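Local coordinates for protein Can2 (Sulfobacillus thermosulfidooxidans, PDB 7BDV) that binds the signalling molecule cyclic tetra-adenylate through its CARF domains and acts as a dual-specificity nuclease that potentiates type III CRISPR defence, at residues E47-Q50 and R51-A55; A104-D107 and R108-N112; K340-N344 and N345-V349; G240-E243 and H244-S248. All coordinates share one frame; numbering follows the deposited sequence.

How the contacts relate
Contacts 1 and 2 lie on helices 47-55 and 99-111 of the CARF domain, flanking the same mixed sheet; contacts 3 and 4 belong to the nuclease domain, on the turn from helix 336-344 into strand 347-350 and on helix 231-254. All four are partly buried: V49/F52, F106/F109, C342/I347 and F242/V246 lie inside, whereas Q50, H111, L343 and H244 are at the surface. Chemistry follows place: contact 1 sends an arginine to the bound nucleotide, contact 2 builds a salt-bridge network extending to the second subunit, contact 3 ends a helix and also meets that subunit, and contact 4 packs rings within one chain. Contacts 3 and 4 come within about 9 Å at their nearest atoms.

Contact 1 of 4, residues E47-Q50 and R51-A55; sequences ERVQ and RFRQA. With nucleotides of chain E.
The guanidinium of R53 is approached obliquely by a methyl of V49, one helical turn earlier, with V49 CG1 3.8 Å from R53 NE. One residue before V49, the guanidinium of R48 presents its edge to adenine A4 of chain E, part of the bound cyclic tetra-adenylate: R48 NH1 lies 3.5 Å from C2 of the base, and C2 is in the guanidinium plane. R48 gets there as a straight rod, CG anti to the carbonyl carbon (chi1 -72°) and the chain extended as far as NE; its NH2 has a long, weak ion pair with D20.

V49 and R53 run side by side, and the CG of R53 rests on the V49 carbonyl, 3.3 Å from V49 O. That oxygen also accepts the R53 backbone N at 3.0 Å. The i to i+4 ladder continues with R51 N to E47 O, F52 N to R48 O and Q54 N to Q50 O. Turned to the fold interior, V49 packs on L39 and Y41 of strand 36-41, while F52 reaches the same strand at V37 and L39 and helix 23-31 at V26 and V29.

The helix is thus apolar toward the sheet, and polar or charged (E47, R48, Q50, R51, R53, Q54) elsewhere. With R48 extended beside the base, the contact is to the adenine edge at van der Waals range; its charge may add at most a general long-range attraction to the anionic ligand.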
loop_
_atom_site.group_PDB
_atom_site.type_symbol
_atom_site.label_atom_id
_atom_site.label_comp_id
_atom_site.label_asym_id
_atom_site.label_seq_id
_atom_site.Cartn_x
_atom_site.Cartn_y
_atom_site.Cartn_z
ATOM N N GLU A 47 -11.499 -6.808 -17.220
ATOM C CA GLU A 47 -10.038 -6.625 -17.438
ATOM C C GLU A 47 -9.227 -7.715 -16.701
ATOM O O GLU A 47 -8.097 -8.019 -17.163
ATOM C CB GLU A 47 -9.586 -5.201 -17.095
ATOM C CG GLU A 47 -10.017 -4.697 -15.722
ATOM C CD GLU A 47 -11.270 -3.811 -15.644
ATOM O OE1 GLU A 47 -12.268 -4.088 -16.386
ATOM O OE2 GLU A 47 -11.272 -2.851 -14.809
ATOM N N ARG A 48 -9.760 -8.322 -15.631
ATOM C CA ARG A 48 -9.080 -9.434 -14.907
ATOM C C ARG A 48 -8.998 -10.685 -15.792
ATOM O O ARG A 48 -8.023 -11.434 -15.677
ATOM C CB ARG A 48 -9.805 -9.778 -13.607
ATOM C CG ARG A 48 -9.601 -8.704 -12.553
ATOM C CD ARG A 48 -10.488 -8.879 -11.356
ATOM N NE ARG A 48 -10.268 -7.730 -10.499
ATOM C CZ ARG A 48 -11.024 -7.406 -9.457
ATOM N NH1 ARG A 48 -12.060 -8.156 -9.108
ATOM N NH2 ARG A 48 -10.703 -6.325 -8.753
ATOM N N VAL A 49 -10.008 -10.918 -16.614
ATOM C CA VAL A 49 -9.994 -12.030 -17.598
ATOM C C VAL A 49 -8.785 -11.818 -18.518
ATOM O O VAL A 49 -8.064 -12.789 -18.762
ATOM C CB VAL A 49 -11.330 -12.148 -18.363
ATOM C CG1 VAL A 49 -11.248 -13.205 -19.448
ATOM C CG2 VAL A 49 -12.475 -12.461 -17.413
ATOM N N GLN A 50 -8.545 -10.581 -18.961
ATOM C CA GLN A 50 -7.464 -10.243 -19.942
ATOM C C GLN A 50 -6.093 -10.407 -19.264
ATOM O O GLN A 50 -5.171 -10.997 -19.879
ATOM C CB GLN A 50 -7.715 -8.841 -20.500
ATOM C CG GLN A 50 -6.729 -8.339 -21.552
ATOM C CD GLN A 50 -7.201 -7.054 -22.217
ATOM O OE1 GLN A 50 -8.335 -6.955 -22.695
ATOM N NE2 GLN A 50 -6.333 -6.053 -22.290
ATOM N N ARG A 51 -5.957 -9.956 -18.014
ATOM C CA ARG A 51 -4.711 -10.205 -17.228
ATOM C C ARG A 51 -4.453 -11.707 -17.085
ATOM O O ARG A 51 -3.292 -12.099 -17.247
ATOM C CB ARG A 51 -4.776 -9.530 -15.874
ATOM C CG ARG A 51 -4.741 -8.018 -16.005
ATOM C CD ARG A 51 -4.655 -7.453 -14.611
ATOM N NE ARG A 51 -4.647 -6.008 -14.580
ATOM C CZ ARG A 51 -4.573 -5.306 -13.462
ATOM N NH1 ARG A 51 -4.512 -5.921 -12.289
ATOM N NH2 ARG A 51 -4.582 -3.989 -13.523
ATOM N N PHE A 52 -5.477 -12.502 -16.797
ATOM C CA PHE A 52 -5.353 -13.969 -16.625
ATOM C C PHE A 52 -4.834 -14.594 -17.930
ATOM O O PHE A 52 -4.006 -15.500 -17.848
ATOM C CB PHE A 52 -6.684 -14.606 -16.245
ATOM C CG PHE A 52 -6.585 -16.071 -15.923
ATOM C CD1 PHE A 52 -6.632 -17.023 -16.929
ATOM C CD2 PHE A 52 -6.371 -16.504 -14.617
ATOM C CE1 PHE A 52 -6.484 -18.372 -16.637
ATOM C CE2 PHE A 52 -6.233 -17.844 -14.329
ATOM C CZ PHE A 52 -6.289 -18.784 -15.336
ATOM N N ARG A 53 -5.367 -14.156 -19.077
ATOM C CA ARG A 53 -4.962 -14.676 -20.412
ATOM C C ARG A 53 -3.495 -14.321 -20.651
ATOM O O ARG A 53 -2.742 -15.191 -21.097
ATOM C CB ARG A 53 -5.876 -14.107 -21.505
ATOM C CG ARG A 53 -7.327 -14.557 -21.404
ATOM C CD ARG A 53 -8.208 -14.022 -22.544
ATOM N NE ARG A 53 -9.536 -14.624 -22.562
ATOM C CZ ARG A 53 -9.827 -15.811 -23.113
ATOM N NH1 ARG A 53 -8.889 -16.547 -23.693
ATOM N NH2 ARG A 53 -11.067 -16.270 -23.068
ATOM N N GLN A 54 -3.107 -13.080 -20.359
ATOM C CA GLN A 54 -1.736 -12.551 -20.561
ATOM C C GLN A 54 -0.753 -13.295 -19.654
ATOM O O GLN A 54 0.352 -13.652 -20.138
ATOM C CB GLN A 54 -1.720 -11.041 -20.289
ATOM C CG GLN A 54 -0.447 -10.331 -20.705
ATOM C CD GLN A 54 -0.064 -10.659 -22.130
ATOM O OE1 GLN A 54 -0.907 -10.815 -23.006
ATOM N NE2 GLN A 54 1.228 -10.802 -22.363
ATOM N N ALA A 55 -1.123 -13.544 -18.394
ATOM C CA ALA A 55 -0.257 -14.249 -17.424
ATOM C C ALA A 55 -0.055 -15.704 -17.870
ATOM O O ALA A 55 1.032 -16.241 -17.618
ATOM C CB ALA A 55 -0.847 -14.188 -16.042
ATOM P P A E 4 -13.805 -10.731 1.812
ATOM O OP1 A E 4 -15.183 -11.207 1.527
ATOM O OP2 A E 4 -12.610 -11.390 2.408
ATOM O "O5'" A E 4 -13.444 -10.369 0.292
ATOM C "C5'" A E 4 -12.154 -9.944 -0.067
ATOM C "C4'" A E 4 -11.911 -10.464 -1.464
ATOM O "O4'" A E 4 -13.004 -10.038 -2.336
ATOM C "C3'" A E 4 -10.630 -9.944 -2.104
ATOM O "O3'" A E 4 -9.998 -11.060 -2.751
ATOM C "C2'" A E 4 -11.151 -8.882 -3.069
ATOM O "O2'" A E 4 -10.257 -8.555 -4.114
ATOM C "C1'" A E 4 -12.450 -9.532 -3.529
ATOM N N9 A E 4 -13.415 -8.639 -4.134
ATOM C C8 A E 4 -13.877 -7.414 -3.640
ATOM N N7 A E 4 -14.774 -6.866 -4.440
ATOM C C5 A E 4 -14.887 -7.751 -5.513
ATOM C C6 A E 4 -15.648 -7.717 -6.705
ATOM N N6 A E 4 -16.467 -6.719 -7.000
ATOM N N1 A E 4 -15.518 -8.747 -7.595
ATOM C C2 A E 4 -14.655 -9.726 -7.287
ATOM N N3 A E 4 -13.896 -9.870 -6.192
ATOM C C4 A E 4 -14.049 -8.832 -5.342
#

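Contact 2 of 4, residues A104-D107 and R108-N112; sequences AAFD and RFRHN
D107 and R108 lie side by side, the carboxylate gripping the guanidinium through a salt bridge whose hydrogen bond is fairly straight (161°). R108 NH1 stands 3.1 Å from D107 OD2, and this oxygen lies in the guanidinium plane. Two bends, at chi2 and chi3, fold the R108 chain back along its own helix for this; its NE is taken by D81 of helix 73-86, and D107 OD2 also accepts from Q77.

The tight side faces the sheet. F109 sets its ring edge against the preceding turn, CD1 3.3 Å from A105 O, and packs on L84, A90, L92 and I116. A105 meets C80 and L92, and F106 meets I116. Backbone bonds F109 N to A105 O and R110 N to F106 O (2.7 Å) hold this part.

The polar, subunit-facing side is looser within the helix. R110 NH1 sits at the edge of the F106 ring, 3.5 Å from F106 CE2, with the two planes 81° apart. R110 NH2 makes a long salt bridge, 3.8 Å, to D107 OD1; a water accepts weakly from R110 NE and donates to D107 O and, weakly, to D107 OD1. The stronger partner of R110 is D107 of the second subunit; L103 of that subunit packs on F106. Exposed H111 marks the solvent side.

The salt-bridge network of D107, R108 and R110 sits on the helix of a beta-alpha-beta unit (90-93, 99-111, 116-120), as in the Rossmann-like fold of CARF domains.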
loop_
_atom_site.group_PDB
_atom_site.type_symbol
_atom_site.label_atom_id
_atom_site.label_comp_id
_atom_site.label_asym_id
_atom_site.label_seq_id
_atom_site.Cartn_x
_atom_site.Cartn_y
_atom_site.Cartn_z
ATOM N N ALA A 104 -20.313 -19.897 -1.621
ATOM C CA ALA A 104 -21.340 -20.416 -2.554
ATOM C C ALA A 104 -20.751 -21.587 -3.340
ATOM O O ALA A 104 -21.381 -22.654 -3.378
ATOM C CB ALA A 104 -21.801 -19.309 -3.460
ATOM N N ALA A 105 -19.569 -21.395 -3.911
ATOM C CA ALA A 105 -18.903 -22.364 -4.810
ATOM C C ALA A 105 -18.432 -23.556 -3.987
ATOM O O ALA A 105 -18.670 -24.687 -4.381
ATOM C CB ALA A 105 -17.783 -21.674 -5.557
ATOM N N PHE A 106 -17.787 -23.317 -2.845
ATOM C CA PHE A 106 -17.383 -24.394 -1.917
ATOM C C PHE A 106 -18.574 -25.310 -1.638
ATOM O O PHE A 106 -18.450 -26.548 -1.819
ATOM C CB PHE A 106 -16.827 -23.809 -0.620
ATOM C CG PHE A 106 -16.213 -24.835 0.275
ATOM C CD1 PHE A 106 -14.911 -25.269 0.076
ATOM C CD2 PHE A 106 -16.923 -25.339 1.343
ATOM C CE1 PHE A 106 -14.335 -26.187 0.940
ATOM C CE2 PHE A 106 -16.334 -26.236 2.225
ATOM C CZ PHE A 106 -15.048 -26.671 2.013
ATOM N N ASP A 107 -19.698 -24.728 -1.215
ATOM C CA ASP A 107 -20.930 -25.466 -0.837
ATOM C C ASP A 107 -21.346 -26.461 -1.940
ATOM O O ASP A 107 -21.631 -27.619 -1.603
ATOM C CB ASP A 107 -22.075 -24.499 -0.533
ATOM C CG ASP A 107 -23.326 -25.218 -0.058
ATOM O OD1 ASP A 107 -23.369 -25.607 1.129
ATOM O OD2 ASP A 107 -24.250 -25.411 -0.892
ATOM N N ARG A 108 -21.417 -26.028 -3.197
ATOM C CA ARG A 108 -21.919 -26.866 -4.323
ATOM C C ARG A 108 -20.858 -27.897 -4.726
ATOM O O ARG A 108 -21.240 -29.018 -5.082
ATOM C CB ARG A 108 -22.285 -26.010 -5.535
ATOM C CG ARG A 108 -23.344 -24.956 -5.264
ATOM C CD ARG A 108 -24.429 -25.403 -4.296
ATOM N NE ARG A 108 -25.128 -26.569 -4.802
ATOM C CZ ARG A 108 -25.821 -27.433 -4.066
ATOM N NH1 ARG A 108 -25.904 -27.298 -2.750
ATOM N NH2 ARG A 108 -26.423 -28.451 -4.656
ATOM N N PHE A 109 -19.571 -27.541 -4.663
ATOM C CA PHE A 109 -18.457 -28.456 -5.003
ATOM C C PHE A 109 -18.322 -29.521 -3.908
ATOM O O PHE A 109 -18.067 -30.688 -4.247
ATOM C CB PHE A 109 -17.177 -27.675 -5.283
ATOM C CG PHE A 109 -17.064 -27.214 -6.711
ATOM C CD1 PHE A 109 -17.776 -26.124 -7.157
ATOM C CD2 PHE A 109 -16.217 -27.860 -7.586
ATOM C CE1 PHE A 109 -17.659 -25.693 -8.475
ATOM C CE2 PHE A 109 -16.113 -27.449 -8.903
ATOM C CZ PHE A 109 -16.819 -26.359 -9.338
ATOM N N ARG A 110 -18.534 -29.160 -2.646
ATOM C CA ARG A 110 -18.514 -30.137 -1.526
ATOM C C ARG A 110 -19.706 -31.101 -1.685
ATOM O O ARG A 110 -19.507 -32.341 -1.608
ATOM C CB ARG A 110 -18.558 -29.425 -0.174
ATOM C CG ARG A 110 -18.441 -30.367 1.016
ATOM C CD ARG A 110 -18.443 -29.662 2.362
ATOM N NE ARG A 110 -19.727 -29.019 2.603
ATOM C CZ ARG A 110 -19.934 -28.011 3.449
ATOM N NH1 ARG A 110 -18.940 -27.526 4.177
ATOM N NH2 ARG A 110 -21.146 -27.491 3.560
ATOM N N HIS A 111 -20.905 -30.569 -1.917
ATOM C CA HIS A 111 -22.145 -31.367 -2.095
ATOM C C HIS A 111 -21.948 -32.423 -3.198
ATOM O O HIS A 111 -22.485 -33.525 -3.044
ATOM C CB HIS A 111 -23.345 -30.450 -2.349
ATOM C CG HIS A 111 -24.618 -31.199 -2.546
ATOM N ND1 HIS A 111 -25.415 -31.601 -1.484
ATOM C CD2 HIS A 111 -25.240 -31.618 -3.673
ATOM C CE1 HIS A 111 -26.463 -32.249 -1.953
ATOM N NE2 HIS A 111 -26.385 -32.263 -3.292
ATOM N N ASN A 112 -21.203 -32.103 -4.258
ATOM C CA ASN A 112 -20.929 -33.009 -5.411
ATOM C C ASN A 112 -19.609 -33.765 -5.243
ATOM O O ASN A 112 -19.117 -34.268 -6.251
ATOM C CB ASN A 112 -20.904 -32.247 -6.731
ATOM C CG ASN A 112 -22.272 -31.804 -7.188
ATOM O OD1 ASN A 112 -22.886 -32.467 -8.018
ATOM N ND2 ASN A 112 -22.788 -30.730 -6.613
HETATM O O HOH W 1 -21.832 -28.290 0.829
#

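Contact 3 of 4, residues K340-N344 and N345-V349; sequences KRCLN and NSIYV
N345, the first residue to leave helical geometry, still leans on R341: its CB and CG each lie 3.4 Å from R341 O, and its ND2 lies beside R341 CG. Its backbone N is shared weakly between R341 O and C342 O, and its OD1 takes a weak bond from N344 ND2 at 3.4 Å, the two amides turned 46° apart. The guanidinium of R341 bonds N275 of the second subunit through NH1, and the backbone of S274 of that subunit adds a weak bond.

S346 turns the chain with a positive phi of 58° and sends its N to L343 O, 3.2 Å away and well above the carbonyl plane rather than on a lone pair. I347 N then bonds C342 O at 2.8 Å. This pair of bonds is the Schellman motif that ends helix 336-344, and it turns the chain into strand 347-350, completing the beta-alpha-beta unit that began at strand 325-329.

I347 follows with CG2 anti to its backbone N, the methyl that comes 4.2 Å from C342 SG; its side chain also touches I312, S326 and F328. Y348 faces the opposite way, its backbone paired with S326 and F328 of the neighbouring strand and its ring meeting W363. V349 points back to the helix, and its CG1 rests 4.1 Å from C342 CB, a small apolar contact between strand and helix.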
loop_
_atom_site.group_PDB
_atom_site.type_symbol
_atom_site.label_atom_id
_atom_site.label_comp_id
_atom_site.label_asym_id
_atom_site.label_seq_id
_atom_site.Cartn_x
_atom_site.Cartn_y
_atom_site.Cartn_z
ATOM N N LYS A 340 11.631 3.042 11.819
ATOM C CA LYS A 340 10.293 2.777 12.395
ATOM C C LYS A 340 9.232 2.818 11.279
ATOM O O LYS A 340 8.318 1.966 11.309
ATOM C CB LYS A 340 10.021 3.748 13.549
ATOM C CG LYS A 340 10.613 3.300 14.888
ATOM C CD LYS A 340 10.860 4.430 15.902
ATOM N N ARG A 341 9.331 3.739 10.318
ATOM C CA ARG A 341 8.338 3.817 9.212
ATOM C C ARG A 341 8.461 2.551 8.352
ATOM O O ARG A 341 7.406 1.953 7.992
ATOM C CB ARG A 341 8.485 5.096 8.382
ATOM C CG ARG A 341 7.401 5.218 7.312
ATOM C CD ARG A 341 7.259 6.620 6.763
ATOM N NE ARG A 341 6.866 7.591 7.779
ATOM C CZ ARG A 341 5.617 7.882 8.151
ATOM N NH1 ARG A 341 4.574 7.276 7.602
ATOM N NH2 ARG A 341 5.423 8.794 9.086
ATOM N N CYS A 342 9.689 2.126 8.057
ATOM C CA CYS A 342 9.956 0.872 7.319
ATOM C C CYS A 342 9.300 -0.319 8.022
ATOM O O CYS A 342 8.578 -1.087 7.345
ATOM C CB CYS A 342 11.451 0.647 7.149
ATOM S SG CYS A 342 12.163 1.782 5.949
ATOM N N LEU A 343 9.525 -0.478 9.330
ATOM C CA LEU A 343 8.898 -1.568 10.131
ATOM C C LEU A 343 7.374 -1.471 9.994
ATOM O O LEU A 343 6.737 -2.491 9.699
ATOM C CB LEU A 343 9.330 -1.478 11.603
ATOM C CG LEU A 343 8.693 -2.513 12.532
ATOM C CD1 LEU A 343 9.139 -3.918 12.137
ATOM C CD2 LEU A 343 9.017 -2.221 13.996
ATOM N N ASN A 344 6.818 -0.278 10.193
ATOM C CA ASN A 344 5.362 -0.026 10.097
ATOM C C ASN A 344 4.827 -0.431 8.704
ATOM O O ASN A 344 3.682 -0.878 8.624
ATOM C CB ASN A 344 5.059 1.443 10.378
ATOM C CG ASN A 344 3.575 1.686 10.531
ATOM O OD1 ASN A 344 2.974 1.162 11.464
ATOM N ND2 ASN A 344 2.983 2.439 9.615
ATOM N N ASN A 345 5.630 -0.278 7.647
ATOM C CA ASN A 345 5.190 -0.456 6.235
ATOM C C ASN A 345 5.591 -1.840 5.701
ATOM O O ASN A 345 5.455 -2.052 4.483
ATOM C CB ASN A 345 5.762 0.653 5.351
ATOM C CG ASN A 345 5.081 1.989 5.567
ATOM O OD1 ASN A 345 4.298 2.171 6.506
ATOM N ND2 ASN A 345 5.380 2.934 4.700
ATOM N N SER A 346 6.089 -2.719 6.575
ATOM C CA SER A 346 6.603 -4.080 6.269
ATOM C C SER A 346 7.750 -4.018 5.250
ATOM O O SER A 346 7.864 -4.937 4.422
ATOM C CB SER A 346 5.491 -4.993 5.778
ATOM O OG SER A 346 4.538 -5.239 6.797
ATOM N N ILE A 347 8.582 -2.978 5.305
ATOM C CA ILE A 347 9.802 -2.845 4.457
ATOM C C ILE A 347 10.996 -3.274 5.303
ATOM O O ILE A 347 11.262 -2.620 6.318
ATOM C CB ILE A 347 9.933 -1.410 3.934
ATOM C CG1 ILE A 347 8.715 -1.004 3.101
ATOM C CG2 ILE A 347 11.236 -1.201 3.191
ATOM C CD1 ILE A 347 8.692 0.441 2.718
ATOM N N TYR A 348 11.689 -4.332 4.899
ATOM C CA TYR A 348 12.960 -4.738 5.556
ATOM C C TYR A 348 14.001 -3.635 5.365
ATOM O O TYR A 348 14.059 -3.011 4.277
ATOM C CB TYR A 348 13.409 -6.116 5.079
ATOM C CG TYR A 348 12.788 -7.231 5.879
ATOM C CD1 TYR A 348 11.432 -7.530 5.768
ATOM C CD2 TYR A 348 13.551 -7.999 6.742
ATOM C CE1 TYR A 348 10.856 -8.553 6.498
ATOM C CE2 TYR A 348 12.991 -9.037 7.472
ATOM C CZ TYR A 348 11.637 -9.316 7.348
ATOM O OH TYR A 348 11.047 -10.333 8.045
ATOM N N VAL A 349 14.765 -3.327 6.409
ATOM C CA VAL A 349 15.727 -2.191 6.335
ATOM C C VAL A 349 17.118 -2.654 6.781
ATOM O O VAL A 349 17.243 -3.336 7.809
ATOM C CB VAL A 349 15.217 -0.920 7.055
ATOM C CG1 VAL A 349 14.837 -1.148 8.509
ATOM C CG2 VAL A 349 16.221 0.204 6.915
#

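Contact 4 of 4, residues G240-E243 and H244-S248; sequences GWFE and HYVYS
G240 to E243 and H244 to S248 form one uninterrupted run in the middle of helix 231-254, tied by regular i to i+4 bonds: H244 N to G240 O, Y245 N to W241 O, V246 N to F242 O (168°) and Y247 N to E243 O.

The carbonyl of G240 has a second caller. H244, with CG anti to its own carbonyl carbon (chi1 -75°), folds its ring back along the helix, and ND1 gives G240 O a further hydrogen bond of 2.9 Å. That donor stands above the carbonyl plane, whereas the backbone N of H244 is tilted only slightly from it, and the oxygen lies out of the imidazole plane. E171 of helix 168-176 also touches the H244 side chain.

On another flank F242 is packed by two neighbours. The CG2 methyl of V246 sits over one ring face, offset toward the rim, 3.9 Å from the ring centroid, in a CH-pi contact. Y245 meets the ring obliquely, its CD2 3.8 Å from F242 CE1, while F242 CE1 lies at the edge of the tyrosine ring. P353 receives the hydroxyl of Y245 through its carbonyl, and C292 packs on both F242 and V246. E243 points to another part of the domain, packing on N265 and K293, with OE2 in a salt bridge with R295.

The doubly used G240 carbonyl requires a hydrogen on H244 ND1; that bond is bent (132°) but probably favours this turn of the imidazole, whereas the F242 cluster rests mainly on apolar and CH-pi packing.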
loop_
_atom_site.group_PDB
_atom_site.type_symbol
_atom_site.label_atom_id
_atom_site.label_comp_id
_atom_site.label_asym_id
_atom_site.label_seq_id
_atom_site.Cartn_x
_atom_site.Cartn_y
_atom_site.Cartn_z
ATOM N N GLY A 240 26.518 3.959 -7.114
ATOM C CA GLY A 240 26.524 2.786 -8.016
ATOM C C GLY A 240 27.305 1.631 -7.419
ATOM O O GLY A 240 26.914 0.473 -7.597
ATOM N N TRP A 241 28.435 1.906 -6.761
ATOM C CA TRP A 241 29.266 0.854 -6.139
ATOM C C TRP A 241 28.407 0.013 -5.176
ATOM O O TRP A 241 28.565 -1.252 -5.125
ATOM C CB TRP A 241 30.481 1.463 -5.446
ATOM C CG TRP A 241 30.131 2.244 -4.215
ATOM C CD1 TRP A 241 29.950 3.587 -4.142
ATOM C CD2 TRP A 241 29.959 1.749 -2.873
ATOM N NE1 TRP A 241 29.752 3.973 -2.842
ATOM C CE2 TRP A 241 29.707 2.863 -2.051
ATOM C CE3 TRP A 241 30.047 0.486 -2.279
ATOM C CZ2 TRP A 241 29.460 2.750 -0.688
ATOM C CZ3 TRP A 241 29.795 0.375 -0.926
ATOM C CH2 TRP A 241 29.514 1.492 -0.145
ATOM N N PHE A 242 27.506 0.651 -4.420
ATOM C CA PHE A 242 26.710 -0.076 -3.402
ATOM C C PHE A 242 25.615 -0.897 -4.093
ATOM O O PHE A 242 25.321 -1.981 -3.619
ATOM C CB PHE A 242 26.081 0.893 -2.402
ATOM C CG PHE A 242 25.316 0.176 -1.320
ATOM C CD1 PHE A 242 25.982 -0.676 -0.459
ATOM C CD2 PHE A 242 23.926 0.293 -1.219
ATOM C CE1 PHE A 242 25.270 -1.360 0.520
ATOM C CE2 PHE A 242 23.230 -0.378 -0.230
ATOM C CZ PHE A 242 23.904 -1.215 0.627
ATOM N N GLU A 243 25.037 -0.384 -5.171
ATOM C CA GLU A 243 24.051 -1.135 -6.001
ATOM C C GLU A 243 24.720 -2.412 -6.504
ATOM O O GLU A 243 24.098 -3.415 -6.478
ATOM C CB GLU A 243 23.555 -0.273 -7.176
ATOM C CG GLU A 243 22.906 1.041 -6.752
ATOM C CD GLU A 243 22.283 1.859 -7.881
ATOM O OE1 GLU A 243 21.380 1.306 -8.583
ATOM O OE2 GLU A 243 22.691 3.052 -8.060
ATOM N N HIS A 244 25.965 -2.358 -6.945
ATOM C CA HIS A 244 26.714 -3.541 -7.455
ATOM C C HIS A 244 26.998 -4.470 -6.268
ATOM O O HIS A 244 26.891 -5.700 -6.401
ATOM C CB HIS A 244 27.979 -3.129 -8.180
ATOM C CG HIS A 244 27.776 -2.565 -9.537
ATOM N ND1 HIS A 244 27.892 -1.211 -9.788
ATOM C CD2 HIS A 244 27.510 -3.164 -10.719
ATOM C CE1 HIS A 244 27.670 -0.984 -11.069
ATOM N NE2 HIS A 244 27.446 -2.177 -11.670
ATOM N N TYR A 245 27.341 -3.914 -5.104
ATOM C CA TYR A 245 27.603 -4.744 -3.907
ATOM C C TYR A 245 26.362 -5.599 -3.611
ATOM O O TYR A 245 26.464 -6.827 -3.415
ATOM C CB TYR A 245 28.052 -3.866 -2.730
ATOM C CG TYR A 245 28.235 -4.638 -1.456
ATOM C CD1 TYR A 245 29.202 -5.626 -1.350
ATOM C CD2 TYR A 245 27.400 -4.419 -0.371
ATOM C CE1 TYR A 245 29.323 -6.393 -0.205
ATOM C CE2 TYR A 245 27.506 -5.178 0.773
ATOM C CZ TYR A 245 28.516 -6.110 0.885
ATOM O OH TYR A 245 28.552 -6.822 2.046
ATOM N N VAL A 246 25.193 -4.971 -3.540
ATOM C CA VAL A 246 23.898 -5.640 -3.247
ATOM C C VAL A 246 23.646 -6.728 -4.312
ATOM O O VAL A 246 23.261 -7.842 -3.964
ATOM C CB VAL A 246 22.761 -4.612 -3.194
ATOM C CG1 VAL A 246 21.393 -5.270 -3.186
ATOM C CG2 VAL A 246 22.905 -3.664 -2.009
ATOM N N TYR A 247 23.812 -6.410 -5.579
ATOM C CA TYR A 247 23.542 -7.367 -6.685
ATOM C C TYR A 247 24.497 -8.553 -6.561
ATOM O O TYR A 247 24.078 -9.695 -6.701
ATOM C CB TYR A 247 23.704 -6.657 -8.032
ATOM C CG TYR A 247 23.282 -7.509 -9.192
ATOM C CD1 TYR A 247 21.941 -7.606 -9.510
ATOM C CD2 TYR A 247 24.192 -8.199 -9.973
ATOM C CE1 TYR A 247 21.516 -8.324 -10.622
ATOM C CE2 TYR A 247 23.778 -8.979 -11.042
ATOM C CZ TYR A 247 22.436 -9.044 -11.367
ATOM O OH TYR A 247 22.021 -9.794 -12.435
ATOM N N SER A 248 25.761 -8.303 -6.211
ATOM C CA SER A 248 26.814 -9.347 -6.056
ATOM C C SER A 248 26.525 -10.242 -4.838
ATOM O O SER A 248 26.777 -11.458 -4.928
ATOM C CB SER A 248 28.208 -8.746 -6.048
ATOM O OG SER A 248 28.489 -8.071 -4.843
#